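Side-chain contacts in 5-ketofructose reductase (PDB 7COK), which probably catalyses the reduction of 5-ketofructose with a nicotinamide cofactor, as a member of the shikimate dehydrogenase family: residues A29-A34 and I258-W263; S85-G90 and N169-A174; K117-P122 and E219-D224; V128-G133 and A207-E212. All blocks are in the same frame, centred on the assembly; numbering follows the deposited sequence.

How the interactions relate
Interactions 1 and 4 are buried, whereas interactions 2 and 3 mix buried and exposed residues. Interaction 1 sets a tyrosine against a valine and a tryptophan between two helices beside the mixed sheet. Interactions 3 and 4 both reach the parallel sheet of the Rossmann-type fold, through strands 221-224 and 126-130, with centres about 16 Å apart; both rest on methyl contacts to surrounding loops. Interaction 2 joins two helix ends near the surface, where a leucine and a lysine chain meet and two positive charges come close. None of the four carries a hydrogen bond between its segments. Interactions 1 and 4 lie on opposite sides of the chain's centre.

Interaction 1 of 4, residues A29-A34 and I258-W263; sequences AGYHHA and IGVEIW
Two helices packed beside the mixed sheet, 23-34 and 248-264, meet where Tyr31 reaches toward Val260 and Trp263. The backbones stay well apart, with CA atoms of Tyr31 and Val260 9.3 Å from each other, and the tyrosine ring spans the distance. Its CG stands anti to the carbonyl carbon (chi1 -71°), which sends the phenol out from helix 23-34 toward the second helix. Val260 comes in at the edge of this ring, near its plane: CG1 lies 3.9 Å from Tyr31 CE1. The other methyl, CG2, sits 4.1 Å from Tyr31 CE1 and is equally near Tyr31 OH, so both methyls of the valine gather at that corner of the ring, CG1 near its plane and CG2 farther off it on the same side. Beyond it the phenol oxygen comes to the benzo edge of the indole, close to the ring plane, with Tyr31 OH 3.8 Å from Trp263 CE3. This is a van der Waals contact; the hydroxyl has its polar partner in Thr11 OG1, to which it is hydrogen-bonded. One face of the indole lies against its own helix, with Gly259 O 3.2 Å above the plane and toward the rim. An alanine in place of Tyr31 is likely to leave Val260 and the indole edge without their neighbour and Thr11 OG1 without this hydrogen-bond partner. Around the contact, Leu268 touches both Tyr31 and Val260, Ala38 of strand 38-44 also meets the tyrosine, and Trp263 packs on Tyr40 of that strand and Cys94 of strand 94-98.

Interaction 2 of 4, residues S85-G90 and N169-A174; sequences SARLIG and NDKTEA
Lys171, the last residue of helix 158-171, folds its side chain over Leu88 and ends beside Arg87 on helix 84-89. The lysine is far from extended. Chi1 is -62°, and the chain then turns at both chi2 (-53°) and chi3, which curls the methylenes round one methyl of Leu88. Leu88 CD1 is 3.8 Å from Lys171 CE, and the same methyl is 3.9 Å from Lys171 CB, with CG only slightly farther off. The leucine thus meets the base and the far end of the lysine at once, its CB directed at the neighbouring helix. Arg87 arrives differently: it runs extended through its first two torsions, bends at chi3 (113°), and brings the guanidinium across the lysine at about a right angle. Arg87 NH2 stands 3.6 Å from Lys171 CE, a methylene that approaches the guanidinium obliquely.

Just past the lysine the helix ends. Thr172 OG1 accepts from Ala174 N at 3.1 Å, an ST turn that helps to shape the chain as it leaves the helix. Helix 84-89 also rests on helix 134-145, through Ile89 on Ala138 and Val141, and Thr172 touches Ala144 of that helix, so the same helix lies against both partners.

Two cations meet at the outer end: Lys171 NZ lies in the guanidinium plane at its edge, 3.9 Å from Arg87 NH2. This proximity probably costs some energy, which solvent around these exposed residues is likely to screen, and the cohesion comes from the alkyl contact with Leu88.

Interaction 3 of 4, residues K117-P122 and E219-D224; sequences KTVTSP and ETVVAD
No ring, amide or carboxylate takes part where Val119 and Thr120 meet Val221; the touching surfaces are branched methyl groups, with no planar face or edge between them. The contact belongs to the parallel sheet of the Rossmann-type fold, whose strand 221-224 begins at Val221, and to the loop that joins helix 110-117 to strand 126-130. Val221 turns its two branches to different neighbours. CG1, anti to the backbone N (chi1 177°), lies 4.0 Å from Val119 CG2, and the two valines meet at a slant. CG2 goes instead to the threonine, 3.9 Å from Thr120 CG2, the two side chains lying alongside and pointing opposite ways. Consecutive loop residues therefore hold one valine through both of its methyls, although the CA atoms of Val119 and Val221 remain 8.2 Å apart.

The buried valine has other apolar company in Leu116 of helix 110-117 and Leu246 of strand 245-246. Val119, the more exposed of the two valines, touches Leu246 as well. Backbone hydrogen bonds of Val221 with Asp192 and Leu194 join this end of the strand to its neighbour in the sheet.

Thr120 divides its two branches by chemistry. Its methyl occupies the crowded position between the backbone N and the carbonyl carbon and faces the valine, while the hydroxyl, anti to the backbone N (chi1 179°), is hydrogen-bonded to Lys125 NZ. That same ammonium nitrogen is also hydrogen-bonded to the carbonyl oxygen of Ser121.

Interaction 4 of 4, residues V128-G133 and A207-E212; sequences VILGAG and AAPPVE
Leu130 sets its CG anti to the carbonyl carbon (chi1 -46°) and carries CD1 outward from strand 126-130, over the loop of residues 207-212. From the loop, Val211 answers with CG2, placed beside its backbone N by a chi1 of 178° that turns CG1 the other way. The two methyls meet at 3.6 Å, Leu130 CD1 against Val211 CG2, a close apolar touch. The same leucine methyl also faces the ring of Pro209, more loosely, with CD1 4.2 Å from Pro209 CG. One methyl thus bridges two loop residues.

Trp181 joins the group. Its side chain touches both Leu130 and Pro209, and its NE1 is hydrogen-bonded to Pro210 O, which ties the loop to the same apolar patch. Leu194 of strand 193-196, next to strand 126-130 in the sheet, also packs on Leu130.

Directly after the leucine the strand gives way to a turn. Gly131 has a phi of 103°, at which a CB would press on the carbonyl oxygen of Leu130, and Gly133 sits at the N-cap of helix 134-145. This strand-turn-helix, with Gly131, Gly133 and Ala136 in a GxGxxA pattern, is consistent with the glycine-rich dinucleotide-binding turn of a Rossmann fold.

Interaction 1 of 4, residues A29-A34 and I258-W263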
loop_
_atom_site.group_PDB
_atom_site.type_symbol
_atom_site.label_atom_id
_atom_site.label_comp_id
_atom_site.label_asym_id
_atom_site.label_seq_id
_atom_site.Cartn_x
_atom_site.Cartn_y
_atom_site.Cartn_z
ATOM N N ALA A 29 0.109 4.691 -13.606
ATOM C CA ALA A 29 0.135 5.699 -14.674
ATOM C C ALA A 29 -1.299 6.090 -15.058
ATOM O O ALA A 29 -1.624 7.281 -15.241
ATOM C CB ALA A 29 0.926 5.188 -15.856
ATOM N N GLY A 30 -2.172 5.090 -15.124
ATOM C CA GLY A 30 -3.599 5.304 -15.328
ATOM C C GLY A 30 -4.258 6.111 -14.222
ATOM O O GLY A 30 -4.975 7.065 -14.502
ATOM N N TYR A 31 -3.990 5.741 -12.969
ATOM C CA TYR A 31 -4.520 6.495 -11.830
ATOM C C TYR A 31 -4.115 7.982 -11.904
ATOM O O TYR A 31 -4.947 8.863 -11.707
ATOM C CB TYR A 31 -4.027 5.923 -10.501
ATOM C CG TYR A 31 -4.591 4.571 -10.061
ATOM C CD1 TYR A 31 -5.831 4.098 -10.507
ATOM C CD2 TYR A 31 -3.866 3.778 -9.185
ATOM C CE1 TYR A 31 -6.323 2.879 -10.057
ATOM C CE2 TYR A 31 -4.348 2.554 -8.737
ATOM C CZ TYR A 31 -5.576 2.106 -9.183
ATOM O OH TYR A 31 -6.069 0.871 -8.771
ATOM N N HIS A 32 -2.841 8.230 -12.211
ATOM C CA HIS A 32 -2.293 9.592 -12.214
ATOM C C HIS A 32 -2.910 10.409 -13.341
ATOM O O HIS A 32 -3.281 11.553 -13.137
ATOM C CB HIS A 32 -0.775 9.546 -12.310
ATOM C CG HIS A 32 -0.130 10.894 -12.278
ATOM N ND1 HIS A 32 0.024 11.615 -11.113
ATOM C CD2 HIS A 32 0.389 11.658 -13.269
ATOM C CE1 HIS A 32 0.631 12.758 -11.384
ATOM N NE2 HIS A 32 0.859 12.810 -12.684
ATOM N N HIS A 33 -3.082 9.786 -14.510
ATOM C CA HIS A 33 -3.673 10.464 -15.659
ATOM C C HIS A 33 -5.110 10.888 -15.354
ATOM O O HIS A 33 -5.551 11.983 -15.793
ATOM C CB HIS A 33 -3.592 9.546 -16.896
ATOM C CG HIS A 33 -4.067 10.182 -18.176
ATOM N ND1 HIS A 33 -5.398 10.253 -18.526
ATOM C CD2 HIS A 33 -3.375 10.743 -19.195
ATOM C CE1 HIS A 33 -5.509 10.847 -19.706
ATOM N NE2 HIS A 33 -4.295 11.136 -20.137
ATOM N N ALA A 34 -5.832 10.056 -14.603
ATOM C CA ALA A 34 -7.249 10.315 -14.232
ATOM C C ALA A 34 -7.379 11.308 -13.087
ATOM O O ALA A 34 -8.483 11.775 -12.810
ATOM C CB ALA A 34 -7.975 9.018 -13.869
ATOM N N ILE A 258 -10.133 -3.265 -17.328
ATOM C CA ILE A 258 -11.255 -4.050 -16.806
ATOM C C ILE A 258 -11.191 -4.224 -15.291
ATOM O O ILE A 258 -12.221 -4.075 -14.627
ATOM C CB ILE A 258 -11.365 -5.401 -17.550
ATOM C CG1 ILE A 258 -11.793 -5.180 -19.010
ATOM C CG2 ILE A 258 -12.323 -6.377 -16.853
ATOM C CD1 ILE A 258 -11.359 -6.308 -19.929
ATOM N N GLY A 259 -10.007 -4.534 -14.768
ATOM C CA GLY A 259 -9.806 -4.720 -13.328
ATOM C C GLY A 259 -10.148 -3.466 -12.541
ATOM O O GLY A 259 -10.839 -3.530 -11.528
ATOM N N VAL A 260 -9.653 -2.323 -13.006
ATOM C CA VAL A 260 -9.940 -1.062 -12.330
ATOM C C VAL A 260 -11.410 -0.665 -12.472
ATOM O O VAL A 260 -11.981 -0.095 -11.538
ATOM C CB VAL A 260 -8.962 0.045 -12.752
ATOM C CG1 VAL A 260 -9.318 1.371 -12.107
ATOM C CG2 VAL A 260 -7.536 -0.329 -12.361
ATOM N N GLU A 261 -12.029 -0.987 -13.612
ATOM C CA GLU A 261 -13.483 -0.838 -13.723
ATOM C C GLU A 261 -14.215 -1.639 -12.651
ATOM O O GLU A 261 -15.133 -1.117 -12.021
ATOM C CB GLU A 261 -13.997 -1.187 -15.120
ATOM C CG GLU A 261 -13.642 -0.170 -16.188
ATOM C CD GLU A 261 -14.009 -0.639 -17.587
ATOM O OE1 GLU A 261 -14.203 -1.862 -17.829
ATOM O OE2 GLU A 261 -14.102 0.236 -18.468
ATOM N N ILE A 262 -13.777 -2.875 -12.427
ATOM C CA ILE A 262 -14.367 -3.741 -11.385
ATOM C C ILE A 262 -14.152 -3.132 -10.005
ATOM O O ILE A 262 -15.063 -3.110 -9.189
ATOM C CB ILE A 262 -13.823 -5.190 -11.479
ATOM C CG1 ILE A 262 -14.383 -5.878 -12.742
ATOM C CG2 ILE A 262 -14.177 -6.020 -10.237
ATOM C CD1 ILE A 262 -13.696 -7.180 -13.130
ATOM N N TRP A 263 -12.943 -2.658 -9.743
ATOM C CA TRP A 263 -12.595 -2.135 -8.420
ATOM C C TRP A 263 -13.208 -0.795 -8.060
ATOM O O TRP A 263 -13.627 -0.572 -6.901
ATOM C CB TRP A 263 -11.081 -1.987 -8.301
ATOM C CG TRP A 263 -10.322 -3.270 -8.349
ATOM C CD1 TRP A 263 -10.787 -4.528 -8.068
ATOM C CD2 TRP A 263 -8.932 -3.402 -8.594
ATOM N NE1 TRP A 263 -9.768 -5.439 -8.191
ATOM C CE2 TRP A 263 -8.613 -4.771 -8.495
ATOM C CE3 TRP A 263 -7.921 -2.493 -8.929
ATOM C CZ2 TRP A 263 -7.313 -5.257 -8.710
ATOM C CZ3 TRP A 263 -6.642 -2.958 -9.133
ATOM C CH2 TRP A 263 -6.342 -4.341 -9.026
#

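Interaction 2 of 4, residues S85-G90 and N169-A174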
loop_
_atom_site.group_PDB
_atom_site.type_symbol
_atom_site.label_atom_id
_atom_site.label_comp_id
_atom_site.label_asym_id
_atom_site.label_seq_id
_atom_site.Cartn_x
_atom_site.Cartn_y
_atom_site.Cartn_z
ATOM N N SER A 85 -17.113 -16.851 -15.212
ATOM C CA SER A 85 -15.956 -17.341 -15.954
ATOM C C SER A 85 -14.858 -17.862 -15.032
ATOM O O SER A 85 -14.256 -18.879 -15.326
ATOM C CB SER A 85 -15.453 -16.308 -16.954
ATOM O OG SER A 85 -14.669 -15.302 -16.341
ATOM N N ALA A 86 -14.661 -17.193 -13.888
ATOM C CA ALA A 86 -13.733 -17.677 -12.859
ATOM C C ALA A 86 -14.136 -19.034 -12.338
ATOM O O ALA A 86 -13.270 -19.855 -12.120
ATOM C CB ALA A 86 -13.671 -16.694 -11.705
ATOM N N ARG A 87 -15.442 -19.272 -12.167
ATOM C CA ARG A 87 -15.944 -20.590 -11.741
ATOM C C ARG A 87 -15.559 -21.673 -12.743
ATOM O O ARG A 87 -15.054 -22.724 -12.364
ATOM C CB ARG A 87 -17.468 -20.579 -11.520
ATOM C CG ARG A 87 -17.990 -21.883 -10.915
ATOM C CD ARG A 87 -19.505 -21.932 -10.808
ATOM N NE ARG A 87 -20.037 -22.956 -11.715
ATOM C CZ ARG A 87 -20.366 -22.767 -12.990
ATOM N NH1 ARG A 87 -20.236 -21.576 -13.566
ATOM N NH2 ARG A 87 -20.828 -23.787 -13.700
ATOM N N LEU A 88 -15.787 -21.405 -14.024
ATOM C CA LEU A 88 -15.473 -22.390 -15.043
ATOM C C LEU A 88 -13.973 -22.597 -15.228
ATOM O O LEU A 88 -13.509 -23.727 -15.385
ATOM C CB LEU A 88 -16.094 -22.001 -16.380
ATOM C CG LEU A 88 -17.607 -22.135 -16.617
ATOM C CD1 LEU A 88 -18.240 -23.280 -15.842
ATOM C CD2 LEU A 88 -18.337 -20.847 -16.373
ATOM N N ILE A 89 -13.218 -21.492 -15.247
ATOM C CA ILE A 89 -11.759 -21.561 -15.371
ATOM C C ILE A 89 -11.138 -22.244 -14.153
ATOM O O ILE A 89 -10.187 -23.014 -14.279
ATOM C CB ILE A 89 -11.155 -20.166 -15.615
ATOM C CG1 ILE A 89 -11.624 -19.622 -16.961
ATOM C CG2 ILE A 89 -9.626 -20.228 -15.618
ATOM C CD1 ILE A 89 -11.437 -18.130 -17.132
ATOM N N GLY A 90 -11.676 -21.967 -12.971
ATOM C CA GLY A 90 -11.157 -22.557 -11.746
ATOM C C GLY A 90 -9.994 -21.780 -11.185
ATOM O O GLY A 90 -9.163 -22.312 -10.444
ATOM N N ASN A 169 -16.956 -28.129 -24.277
ATOM C CA ASN A 169 -18.118 -28.958 -24.620
ATOM C C ASN A 169 -19.047 -29.213 -23.445
ATOM O O ASN A 169 -20.263 -29.177 -23.610
ATOM C CB ASN A 169 -17.662 -30.294 -25.206
ATOM C CG ASN A 169 -16.992 -30.141 -26.549
ATOM O OD1 ASN A 169 -17.466 -29.398 -27.404
ATOM N ND2 ASN A 169 -15.886 -30.846 -26.741
ATOM N N ASP A 170 -18.466 -29.431 -22.269
ATOM C CA ASP A 170 -19.221 -29.807 -21.064
ATOM C C ASP A 170 -19.913 -28.650 -20.377
ATOM O O ASP A 170 -20.958 -28.838 -19.737
ATOM C CB ASP A 170 -18.319 -30.490 -20.051
ATOM C CG ASP A 170 -17.766 -31.808 -20.544
ATOM O OD1 ASP A 170 -18.286 -32.333 -21.549
ATOM O OD2 ASP A 170 -16.811 -32.312 -19.907
ATOM N N LYS A 171 -19.323 -27.463 -20.479
ATOM C CA LYS A 171 -19.789 -26.325 -19.700
ATOM C C LYS A 171 -20.271 -25.119 -20.496
ATOM O O LYS A 171 -20.682 -24.125 -19.903
ATOM C CB LYS A 171 -18.721 -25.888 -18.674
ATOM C CG LYS A 171 -18.357 -26.930 -17.614
ATOM C CD LYS A 171 -19.568 -27.486 -16.869
ATOM C CE LYS A 171 -20.329 -26.414 -16.090
ATOM N NZ LYS A 171 -21.686 -26.933 -15.754
ATOM N N THR A 172 -20.223 -25.194 -21.821
ATOM C CA THR A 172 -20.606 -24.062 -22.676
ATOM C C THR A 172 -21.423 -24.505 -23.887
ATOM O O THR A 172 -21.572 -25.699 -24.138
ATOM C CB THR A 172 -19.380 -23.227 -23.138
ATOM O OG1 THR A 172 -18.841 -23.745 -24.365
ATOM C CG2 THR A 172 -18.272 -23.169 -22.067
ATOM N N GLU A 173 -21.952 -23.535 -24.623
ATOM C CA GLU A 173 -22.703 -23.808 -25.852
ATOM C C GLU A 173 -21.801 -24.026 -27.065
ATOM O O GLU A 173 -22.250 -24.524 -28.094
ATOM C CB GLU A 173 -23.724 -22.694 -26.126
ATOM C CG GLU A 173 -24.684 -22.399 -24.975
ATOM C CD GLU A 173 -25.192 -23.638 -24.250
ATOM O OE1 GLU A 173 -24.831 -23.814 -23.064
ATOM O OE2 GLU A 173 -25.943 -24.433 -24.854
ATOM N N ALA A 174 -20.530 -23.653 -26.914
ATOM C CA ALA A 174 -19.525 -23.766 -27.962
ATOM C C ALA A 174 -19.050 -25.201 -28.102
ATOM O O ALA A 174 -19.090 -25.978 -27.142
ATOM C CB ALA A 174 -18.343 -22.846 -27.659
#

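Interaction 3 of 4, residues K117-P122 and E219-D224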
loop_
_atom_site.group_PDB
_atom_site.type_symbol
_atom_site.label_atom_id
_atom_site.label_comp_id
_atom_site.label_asym_id
_atom_site.label_seq_id
_atom_site.Cartn_x
_atom_site.Cartn_y
_atom_site.Cartn_z
ATOM N N LYS A 117 -12.987 -7.376 -29.663
ATOM C CA LYS A 117 -14.205 -6.606 -29.897
ATOM C C LYS A 117 -13.972 -5.281 -30.632
ATOM O O LYS A 117 -14.910 -4.745 -31.246
ATOM C CB LYS A 117 -14.966 -6.414 -28.592
ATOM C CG LYS A 117 -15.716 -7.681 -28.193
ATOM C CD LYS A 117 -16.355 -7.607 -26.822
ATOM C CE LYS A 117 -17.304 -8.763 -26.595
ATOM N NZ LYS A 117 -18.085 -8.577 -25.339
ATOM N N THR A 118 -12.736 -4.773 -30.618
ATOM C CA THR A 118 -12.406 -3.590 -31.443
ATOM C C THR A 118 -12.422 -3.886 -32.939
ATOM O O THR A 118 -12.466 -2.951 -33.755
ATOM C CB THR A 118 -11.047 -2.926 -31.090
ATOM O OG1 THR A 118 -9.977 -3.815 -31.388
ATOM C CG2 THR A 118 -10.980 -2.522 -29.618
ATOM N N VAL A 119 -12.335 -5.160 -33.316
ATOM C CA VAL A 119 -12.268 -5.500 -34.749
ATOM C C VAL A 119 -13.443 -6.335 -35.256
ATOM O O VAL A 119 -13.813 -6.224 -36.426
ATOM C CB VAL A 119 -10.901 -6.104 -35.163
ATOM C CG1 VAL A 119 -9.779 -5.093 -34.925
ATOM C CG2 VAL A 119 -10.605 -7.409 -34.437
ATOM N N THR A 120 -13.994 -7.184 -34.391
ATOM C CA THR A 120 -15.094 -8.079 -34.761
ATOM C C THR A 120 -15.764 -8.672 -33.517
ATOM O O THR A 120 -15.223 -8.579 -32.398
ATOM C CB THR A 120 -14.623 -9.181 -35.760
ATOM O OG1 THR A 120 -15.716 -10.046 -36.077
ATOM C CG2 THR A 120 -13.443 -9.995 -35.214
ATOM N N SER A 121 -16.941 -9.266 -33.703
ATOM C CA SER A 121 -17.616 -9.968 -32.610
ATOM C C SER A 121 -17.161 -11.420 -32.556
ATOM O O SER A 121 -16.958 -12.037 -33.598
ATOM C CB SER A 121 -19.136 -9.908 -32.770
ATOM O OG SER A 121 -19.783 -10.566 -31.685
ATOM N N PRO A 122 -17.018 -11.972 -31.339
ATOM C CA PRO A 122 -16.688 -13.389 -31.192
ATOM C C PRO A 122 -17.851 -14.332 -31.493
ATOM O O PRO A 122 -17.617 -15.516 -31.733
ATOM C CB PRO A 122 -16.319 -13.508 -29.710
ATOM C CG PRO A 122 -17.016 -12.372 -29.049
ATOM C CD PRO A 122 -16.935 -11.260 -30.044
ATOM N N GLU A 219 -8.663 -12.341 -44.244
ATOM C CA GLU A 219 -9.805 -12.071 -43.368
ATOM C C GLU A 219 -9.614 -12.573 -41.938
ATOM O O GLU A 219 -10.357 -12.165 -41.022
ATOM C CB GLU A 219 -11.053 -12.743 -43.925
ATOM C CG GLU A 219 -11.725 -12.026 -45.077
ATOM C CD GLU A 219 -13.115 -12.570 -45.331
ATOM O OE1 GLU A 219 -14.012 -12.326 -44.494
ATOM O OE2 GLU A 219 -13.308 -13.250 -46.361
ATOM N N THR A 220 -8.651 -13.480 -41.750
ATOM C CA THR A 220 -8.413 -14.084 -40.433
ATOM C C THR A 220 -7.849 -13.033 -39.498
ATOM O O THR A 220 -6.891 -12.335 -39.835
ATOM C CB THR A 220 -7.436 -15.260 -40.510
ATOM O OG1 THR A 220 -7.819 -16.135 -41.572
ATOM C CG2 THR A 220 -7.449 -16.057 -39.190
ATOM N N VAL A 221 -8.459 -12.922 -38.322
ATOM C CA VAL A 221 -7.969 -12.047 -37.254
ATOM C C VAL A 221 -6.894 -12.829 -36.498
ATOM O O VAL A 221 -7.133 -13.956 -36.081
ATOM C CB VAL A 221 -9.124 -11.604 -36.337
ATOM C CG1 VAL A 221 -8.612 -10.748 -35.182
ATOM C CG2 VAL A 221 -10.146 -10.829 -37.149
ATOM N N VAL A 222 -5.716 -12.234 -36.343
ATOM C CA VAL A 222 -4.575 -12.927 -35.742
ATOM C C VAL A 222 -4.160 -12.165 -34.482
ATOM O O VAL A 222 -3.889 -10.969 -34.523
ATOM C CB VAL A 222 -3.400 -13.056 -36.737
ATOM C CG1 VAL A 222 -2.292 -13.876 -36.127
ATOM C CG2 VAL A 222 -3.828 -13.700 -38.046
ATOM N N ALA A 223 -4.105 -12.877 -33.358
ATOM C CA ALA A 223 -3.815 -12.271 -32.048
ATOM C C ALA A 223 -2.671 -13.018 -31.369
ATOM O O ALA A 223 -2.476 -14.221 -31.595
ATOM C CB ALA A 223 -5.059 -12.301 -31.188
ATOM N N ASP A 224 -1.961 -12.316 -30.514
ATOM C CA ASP A 224 -0.856 -12.887 -29.771
ATOM C C ASP A 224 -0.890 -12.370 -28.343
ATOM O O ASP A 224 -0.941 -11.174 -28.108
ATOM C CB ASP A 224 0.462 -12.496 -30.435
ATOM C CG ASP A 224 1.628 -13.362 -30.011
ATOM O OD1 ASP A 224 1.606 -14.028 -28.947
ATOM O OD2 ASP A 224 2.597 -13.405 -30.766
#

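Interaction 4 of 4, residues V128-G133 and A207-E212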
loop_
_atom_site.group_PDB
_atom_site.type_symbol
_atom_site.label_atom_id
_atom_site.label_comp_id
_atom_site.label_asym_id
_atom_site.label_seq_id
_atom_site.Cartn_x
_atom_site.Cartn_y
_atom_site.Cartn_z
ATOM N N VAL A 128 -9.043 -20.772 -33.528
ATOM C CA VAL A 128 -7.906 -21.659 -33.243
ATOM C C VAL A 128 -7.015 -21.017 -32.191
ATOM O O VAL A 128 -6.574 -19.865 -32.371
ATOM C CB VAL A 128 -7.063 -21.978 -34.501
ATOM C CG1 VAL A 128 -5.781 -22.722 -34.122
ATOM C CG2 VAL A 128 -7.860 -22.833 -35.459
ATOM N N ILE A 129 -6.728 -21.763 -31.117
ATOM C CA ILE A 129 -5.824 -21.302 -30.065
ATOM C C ILE A 129 -4.598 -22.193 -30.085
ATOM O O ILE A 129 -4.703 -23.423 -29.943
ATOM C CB ILE A 129 -6.480 -21.384 -28.671
ATOM C CG1 ILE A 129 -7.804 -20.616 -28.662
ATOM C CG2 ILE A 129 -5.470 -20.952 -27.584
ATOM C CD1 ILE A 129 -8.503 -20.652 -27.309
ATOM N N LEU A 130 -3.442 -21.585 -30.309
ATOM C CA LEU A 130 -2.159 -22.283 -30.220
ATOM C C LEU A 130 -1.683 -22.288 -28.786
ATOM O O LEU A 130 -1.348 -21.236 -28.235
ATOM C CB LEU A 130 -1.078 -21.647 -31.116
ATOM C CG LEU A 130 -1.516 -21.322 -32.530
ATOM C CD1 LEU A 130 -0.520 -20.356 -33.159
ATOM C CD2 LEU A 130 -1.748 -22.583 -33.365
ATOM N N GLY A 131 -1.563 -23.487 -28.222
ATOM C CA GLY A 131 -1.098 -23.678 -26.842
ATOM C C GLY A 131 -2.239 -23.990 -25.896
ATOM O O GLY A 131 -3.385 -23.625 -26.173
ATOM N N ALA A 132 -1.926 -24.664 -24.788
ATOM C CA ALA A 132 -2.922 -25.106 -23.807
ATOM C C ALA A 132 -2.714 -24.650 -22.337
ATOM O O ALA A 132 -3.256 -25.268 -21.405
ATOM C CB ALA A 132 -3.061 -26.627 -23.877
ATOM N N GLY A 133 -1.917 -23.604 -22.126
ATOM C CA GLY A 133 -1.670 -23.057 -20.781
ATOM C C GLY A 133 -2.830 -22.364 -20.070
ATOM O O GLY A 133 -4.020 -22.527 -20.427
ATOM N N ALA A 207 11.702 -15.519 -33.112
ATOM C CA ALA A 207 11.031 -16.795 -32.872
ATOM C C ALA A 207 9.536 -16.663 -33.134
ATOM O O ALA A 207 8.934 -15.654 -32.785
ATOM C CB ALA A 207 11.281 -17.271 -31.456
ATOM N N ALA A 208 8.957 -17.674 -33.765
ATOM C CA ALA A 208 7.504 -17.717 -33.982
ATOM C C ALA A 208 6.988 -19.143 -33.798
ATOM O O ALA A 208 7.714 -20.119 -34.086
ATOM C CB ALA A 208 7.150 -17.183 -35.368
ATOM N N PRO A 209 5.742 -19.295 -33.298
ATOM C CA PRO A 209 5.197 -20.655 -33.225
ATOM C C PRO A 209 5.069 -21.277 -34.619
ATOM O O PRO A 209 4.813 -20.533 -35.592
ATOM C CB PRO A 209 3.789 -20.446 -32.654
ATOM C CG PRO A 209 3.455 -19.007 -32.905
ATOM C CD PRO A 209 4.761 -18.273 -32.866
ATOM N N PRO A 210 5.249 -22.621 -34.731
ATOM C CA PRO A 210 5.223 -23.291 -36.042
ATOM C C PRO A 210 3.815 -23.390 -36.619
ATOM O O PRO A 210 3.053 -24.305 -36.307
ATOM C CB PRO A 210 5.856 -24.661 -35.769
ATOM C CG PRO A 210 5.657 -24.893 -34.312
ATOM C CD PRO A 210 5.647 -23.545 -33.648
ATOM N N VAL A 211 3.500 -22.412 -37.464
ATOM C CA VAL A 211 2.204 -22.315 -38.133
ATOM C C VAL A 211 2.484 -22.174 -39.609
ATOM O O VAL A 211 3.386 -21.417 -40.006
ATOM C CB VAL A 211 1.443 -21.050 -37.676
ATOM C CG1 VAL A 211 0.109 -20.896 -38.397
ATOM C CG2 VAL A 211 1.222 -21.075 -36.175
ATOM N N GLU A 212 1.713 -22.900 -40.421
ATOM C CA GLU A 212 1.722 -22.704 -41.858
ATOM C C GLU A 212 0.981 -21.396 -42.135
ATOM O O GLU A 212 -0.271 -21.334 -42.155
ATOM C CB GLU A 212 1.074 -23.877 -42.566
ATOM C CG GLU A 212 1.062 -23.719 -44.071
ATOM C CD GLU A 212 0.432 -24.908 -44.742
ATOM O OE1 GLU A 212 -0.751 -25.164 -44.460
ATOM O OE2 GLU A 212 1.119 -25.583 -45.544
#